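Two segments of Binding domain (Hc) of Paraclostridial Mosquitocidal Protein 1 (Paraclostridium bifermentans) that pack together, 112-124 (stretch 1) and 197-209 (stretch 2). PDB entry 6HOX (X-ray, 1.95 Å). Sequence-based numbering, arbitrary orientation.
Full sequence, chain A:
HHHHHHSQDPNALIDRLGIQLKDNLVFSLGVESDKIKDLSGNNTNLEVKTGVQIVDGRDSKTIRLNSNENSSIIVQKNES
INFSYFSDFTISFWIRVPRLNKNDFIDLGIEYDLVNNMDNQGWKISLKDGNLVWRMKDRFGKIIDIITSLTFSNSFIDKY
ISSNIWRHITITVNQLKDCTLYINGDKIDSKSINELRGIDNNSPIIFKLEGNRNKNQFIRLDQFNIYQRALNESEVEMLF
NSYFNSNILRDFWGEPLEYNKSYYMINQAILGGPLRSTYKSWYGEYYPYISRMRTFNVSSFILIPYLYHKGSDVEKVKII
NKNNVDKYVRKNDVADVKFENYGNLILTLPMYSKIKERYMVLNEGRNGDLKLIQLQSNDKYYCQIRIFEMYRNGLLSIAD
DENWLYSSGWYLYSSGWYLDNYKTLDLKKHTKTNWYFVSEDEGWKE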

# COMPACT_ATOMS: atom_id res chain seq x y z
N TYR A 112 -6.30 9.80 -18.32
CA TYR A 112 -5.05 9.63 -19.04
C TYR A 112 -4.55 8.19 -18.91
O TYR A 112 -4.83 7.49 -17.92
CB TYR A 112 -4.03 10.70 -18.64
CG TYR A 112 -3.65 10.78 -17.18
CD1 TYR A 112 -2.66 9.97 -16.63
CD2 TYR A 112 -4.25 11.71 -16.35
CE1 TYR A 112 -2.30 10.08 -15.29
CE2 TYR A 112 -3.91 11.82 -15.01
CZ TYR A 112 -2.93 11.01 -14.48
OH TYR A 112 -2.61 11.17 -13.16
N ASP A 113 -3.80 7.76 -19.94
CA ASP A 113 -3.35 6.38 -20.13
C ASP A 113 -2.26 6.02 -19.11
O ASP A 113 -1.43 6.87 -18.71
CB ASP A 113 -2.75 6.15 -21.52
CG ASP A 113 -3.71 6.33 -22.69
OD1 ASP A 113 -4.93 6.38 -22.45
OD2 ASP A 113 -3.21 6.41 -23.84
N LEU A 114 -2.28 4.76 -18.70
CA LEU A 114 -1.18 4.13 -18.03
C LEU A 114 -0.67 2.93 -18.86
O LEU A 114 0.54 2.77 -19.07
CB LEU A 114 -1.65 3.68 -16.65
CG LEU A 114 -0.58 3.01 -15.80
CD1 LEU A 114 0.63 3.93 -15.62
CD2 LEU A 114 -1.14 2.60 -14.45
N VAL A 115 -1.60 2.07 -19.27
CA VAL A 115 -1.32 0.91 -20.09
C VAL A 115 -2.38 0.89 -21.20
O VAL A 115 -3.56 0.93 -20.92
CB VAL A 115 -1.35 -0.41 -19.30
CG1 VAL A 115 -0.83 -1.55 -20.15
CG2 VAL A 115 -0.59 -0.33 -17.98
N ASN A 116 -1.92 0.82 -22.46
CA ASN A 116 -2.76 1.11 -23.60
C ASN A 116 -2.56 0.01 -24.65
O ASN A 116 -1.43 -0.25 -25.06
CB ASN A 116 -2.51 2.53 -24.11
CG ASN A 116 -3.34 2.86 -25.33
OD1 ASN A 116 -3.45 2.05 -26.24
ND2 ASN A 116 -3.93 4.05 -25.36
N ASN A 117 -3.65 -0.70 -24.97
CA ASN A 117 -3.71 -1.58 -26.13
C ASN A 117 -4.98 -1.24 -26.92
O ASN A 117 -5.80 -2.12 -27.22
CB ASN A 117 -3.67 -3.07 -25.79
CG ASN A 117 -3.55 -3.94 -27.02
OD1 ASN A 117 -4.22 -4.97 -27.15
ND2 ASN A 117 -2.74 -3.51 -27.97
N MET A 118 -5.11 0.04 -27.26
CA MET A 118 -6.25 0.59 -27.95
C MET A 118 -5.79 1.24 -29.26
O MET A 118 -4.94 2.13 -29.25
CB MET A 118 -6.93 1.66 -27.10
CG MET A 118 -8.21 2.20 -27.68
SD MET A 118 -9.53 1.00 -27.54
CE MET A 118 -9.98 1.25 -25.81
N ASP A 119 -6.31 0.77 -30.39
CA ASP A 119 -6.16 1.52 -31.65
C ASP A 119 -7.56 1.98 -32.05
O ASP A 119 -8.08 2.94 -31.44
CB ASP A 119 -5.30 0.75 -32.66
CG ASP A 119 -5.71 -0.68 -32.99
OD1 ASP A 119 -4.80 -1.54 -33.13
OD2 ASP A 119 -6.93 -0.90 -33.20
N ASN A 120 -8.18 1.33 -33.05
CA ASN A 120 -9.58 1.58 -33.34
C ASN A 120 -10.43 0.83 -32.32
O ASN A 120 -11.56 1.21 -32.01
CB ASN A 120 -9.98 1.14 -34.76
CG ASN A 120 -11.45 1.35 -35.05
OD1 ASN A 120 -12.22 0.40 -35.17
ND2 ASN A 120 -11.85 2.60 -35.17
N GLN A 121 -9.88 -0.30 -31.85
CA GLN A 121 -10.53 -1.10 -30.82
C GLN A 121 -9.46 -1.63 -29.87
O GLN A 121 -8.27 -1.45 -30.14
CB GLN A 121 -11.30 -2.25 -31.47
CG GLN A 121 -10.40 -3.30 -32.12
CD GLN A 121 -10.55 -3.34 -33.62
OE1 GLN A 121 -11.12 -2.44 -34.24
NE2 GLN A 121 -10.07 -4.42 -34.21
N GLY A 122 -9.91 -2.28 -28.78
CA GLY A 122 -9.01 -2.91 -27.81
C GLY A 122 -9.37 -2.54 -26.38
O GLY A 122 -10.58 -2.37 -26.06
N TRP A 123 -8.34 -2.41 -25.54
CA TRP A 123 -8.51 -2.09 -24.13
C TRP A 123 -7.45 -1.08 -23.67
O TRP A 123 -6.40 -0.91 -24.32
CB TRP A 123 -8.50 -3.37 -23.28
CG TRP A 123 -7.23 -4.17 -23.37
CD1 TRP A 123 -7.01 -5.26 -24.15
CD2 TRP A 123 -6.01 -3.95 -22.64
NE1 TRP A 123 -5.73 -5.71 -23.98
CE2 TRP A 123 -5.10 -4.94 -23.05
CE3 TRP A 123 -5.60 -3.00 -21.69
CZ2 TRP A 123 -3.80 -5.02 -22.54
CZ3 TRP A 123 -4.32 -3.09 -21.19
CH2 TRP A 123 -3.43 -4.08 -21.61
N LYS A 124 -7.75 -0.40 -22.57
CA LYS A 124 -6.76 0.39 -21.88
C LYS A 124 -7.07 0.49 -20.38
O LYS A 124 -8.20 0.32 -19.94
CB LYS A 124 -6.66 1.79 -22.47
CG LYS A 124 -7.92 2.63 -22.37
CD LYS A 124 -7.65 4.09 -22.69
CE LYS A 124 -7.24 4.31 -24.12
NZ LYS A 124 -7.04 5.75 -24.41
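Stretch 2, residues 197-209: RGIDNNSPIIFKL

Strand 205–207 runs antiparallel to strand 116–118, the first arm of the hairpin in stretch 1; stretch 2 begins as an irregular segment beside the loop at 119–121 and the start of the strand at Gly122, and ends as a β-strand paired with the chain around Asn116. The axes of strands 116–118 and 205–207 approach to 4.8 Å, with 146° between their N-to-C directions. Val115 faces Phe207 in a non-hydrogen-bonded pair (CA–CA 4.5 Å), and Asn116 faces Ile206 in a hydrogen-bonded one (CA–CA 5.1 Å). Asn116 therefore has both backbone groups satisfied by Ile206: Asn116 N donates to Ile206 O at 2.9 Å, and Ile206 N to Asn116 O at 2.8 Å. The ladder gains one more rung where Lys208 N donates to Leu114 O at 2.8 Å. This bond lies where both chains turn a corner, and past it Leu209 CA lies 3.3 Å from Asp113 O in a CA-H...O contact.

Before the strand, stretch 2 is loop, its extended course broken at Ile199 and Asn202, and side-chain amides take over the role of the backbone ladder. Asn201 ND2 donates twice, to Asn117 O and to Gln121 O, both at 3.0 Å, so that it bridges two carbonyls of the hairpin formed by stretch 1. Each of these carbonyls also accepts a bond within the hairpin, from Trp123 N to Asn117 O (3.1 Å) and from Asp119 N to Gln121 O (3.0 Å). Asn201 OD1 accepts from Ser203 N at 3.0 Å and, weakly, from Asn117 ND2 at 3.2 Å. The same Asn117 ND2 makes weak bonds to Pro204 O (3.0 Å) and Ser203 O (3.2 Å), a diffuse arrangement in which no acceptor is well aligned. Asn117 OD1 is satisfied by a water, which donates to it at 2.9 Å and to Ile199 O at 2.8 Å, linking the two stretches.

At the turn, Ser203 OG donates to Asp119 OD1 across a short 2.5 Å. A second water donates to Asp119 OD1 at 2.8 Å and accepts from Asn202 N at 2.7 Å, while Asp119 OD2 turns back to accept from Asn120 N at 2.6 Å. Gln121 NE2 reaches Asp200 O at 2.9 Å in a nearly linear bond. Gly122 CA approaches Ile199 O to 3.1 Å; a CB here would clash with Asn201 ND2 and Asn117 O.

Apolar contacts complete the interface. Val115 CG1 lies over one face of the Phe207 ring, 3.9 Å from its centroid, and 3.6 Å from Ile205 CG2. Trp123 CH2 meets that same Ile205 CG2 at 4.0 Å, and Ile199 CD1 sits at the indole edge, 3.9 Å from Trp123 CD1.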

# COMPACT_ATOMS: atom_id res chain seq x y z
N ARG A 197 -18.28 -7.43 -29.04
CA ARG A 197 -17.67 -8.39 -29.91
C ARG A 197 -16.15 -8.31 -29.69
O ARG A 197 -15.69 -8.22 -28.53
CB ARG A 197 -18.24 -8.18 -31.32
CG ARG A 197 -19.74 -8.45 -31.38
CD ARG A 197 -20.11 -9.84 -30.87
NE ARG A 197 -21.54 -10.14 -30.85
CZ ARG A 197 -22.30 -10.23 -29.76
NH1 ARG A 197 -21.78 -10.08 -28.55
NH2 ARG A 197 -23.60 -10.46 -29.88
N GLY A 198 -15.39 -8.37 -30.77
CA GLY A 198 -13.94 -8.53 -30.68
C GLY A 198 -13.25 -7.22 -30.34
O GLY A 198 -13.62 -6.16 -30.83
N ILE A 199 -12.22 -7.31 -29.49
CA ILE A 199 -11.39 -6.17 -29.13
C ILE A 199 -9.94 -6.42 -29.57
O ILE A 199 -9.08 -5.59 -29.31
CB ILE A 199 -11.48 -5.87 -27.62
CG1 ILE A 199 -10.88 -6.98 -26.75
CG2 ILE A 199 -12.91 -5.56 -27.22
CD1 ILE A 199 -10.52 -6.51 -25.36
N ASP A 200 -9.68 -7.56 -30.21
CA ASP A 200 -8.35 -7.90 -30.69
C ASP A 200 -7.88 -6.83 -31.67
O ASP A 200 -8.69 -6.18 -32.36
CB ASP A 200 -8.29 -9.27 -31.36
CG ASP A 200 -9.47 -9.51 -32.30
OD1 ASP A 200 -10.63 -9.49 -31.81
OD2 ASP A 200 -9.21 -9.69 -33.50
N ASN A 201 -6.55 -6.64 -31.72
CA ASN A 201 -5.94 -5.72 -32.65
C ASN A 201 -4.49 -6.17 -32.83
O ASN A 201 -4.04 -7.10 -32.16
CB ASN A 201 -6.08 -4.27 -32.18
CG ASN A 201 -5.35 -3.99 -30.88
OD1 ASN A 201 -4.19 -4.37 -30.72
ND2 ASN A 201 -5.99 -3.34 -29.93
N ASN A 202 -3.79 -5.51 -33.75
CA ASN A 202 -2.41 -5.83 -34.05
C ASN A 202 -1.46 -4.78 -33.47
O ASN A 202 -0.30 -4.77 -33.85
CB ASN A 202 -2.18 -5.94 -35.56
CG ASN A 202 -2.92 -7.11 -36.18
OD1 ASN A 202 -3.71 -6.93 -37.09
ND2 ASN A 202 -2.69 -8.31 -35.66
N SER A 203 -1.93 -3.89 -32.59
CA SER A 203 -1.08 -2.86 -32.02
C SER A 203 -0.31 -3.43 -30.82
O SER A 203 -0.71 -4.44 -30.24
CB SER A 203 -1.89 -1.65 -31.66
OG SER A 203 -2.34 -0.95 -32.81
N PRO A 204 0.84 -2.85 -30.40
CA PRO A 204 1.50 -3.31 -29.17
C PRO A 204 0.76 -2.85 -27.91
O PRO A 204 -0.10 -1.99 -27.99
CB PRO A 204 2.90 -2.70 -29.30
CG PRO A 204 2.68 -1.45 -30.11
CD PRO A 204 1.60 -1.81 -31.10
N ILE A 205 1.08 -3.46 -26.76
CA ILE A 205 0.72 -2.94 -25.43
C ILE A 205 1.77 -1.88 -25.04
O ILE A 205 2.97 -2.19 -25.05
CB ILE A 205 0.66 -4.07 -24.38
CG1 ILE A 205 -0.22 -5.24 -24.84
CG2 ILE A 205 0.22 -3.52 -23.03
CD1 ILE A 205 -0.05 -6.49 -24.02
N ILE A 206 1.32 -0.66 -24.73
CA ILE A 206 2.23 0.45 -24.41
C ILE A 206 2.02 0.80 -22.94
O ILE A 206 0.91 1.18 -22.55
CB ILE A 206 1.98 1.71 -25.27
CG1 ILE A 206 1.94 1.40 -26.77
CG2 ILE A 206 3.02 2.77 -24.96
CD1 ILE A 206 3.28 1.01 -27.33
N PHE A 207 3.10 0.67 -22.15
CA PHE A 207 3.13 1.08 -20.75
C PHE A 207 3.75 2.48 -20.71
O PHE A 207 4.95 2.63 -20.96
CB PHE A 207 3.95 0.11 -19.91
CG PHE A 207 3.42 -1.30 -19.86
CD1 PHE A 207 3.61 -2.17 -20.92
CD2 PHE A 207 2.73 -1.76 -18.75
CE1 PHE A 207 3.10 -3.46 -20.88
CE2 PHE A 207 2.20 -3.04 -18.72
CZ PHE A 207 2.40 -3.89 -19.78
N LYS A 208 2.92 3.48 -20.42
CA LYS A 208 3.32 4.88 -20.53
C LYS A 208 2.21 5.79 -20.03
O LYS A 208 1.04 5.57 -20.39
CB LYS A 208 3.58 5.25 -21.99
CG LYS A 208 4.19 6.62 -22.22
CD LYS A 208 4.32 6.96 -23.69
CE LYS A 208 5.13 8.22 -23.92
NZ LYS A 208 4.45 9.42 -23.37
N LEU A 209 2.59 6.81 -19.25
CA LEU A 209 1.70 7.92 -18.92
C LEU A 209 1.47 8.75 -20.19
O LEU A 209 2.42 9.31 -20.72
CB LEU A 209 2.32 8.79 -17.83
CG LEU A 209 2.21 8.24 -16.41
CD1 LEU A 209 3.19 8.95 -15.48
CD2 LEU A 209 0.79 8.37 -15.89
O HOH W 1 -6.77 -6.14 -27.89
O HOH W 2 -4.69 -3.40 -35.21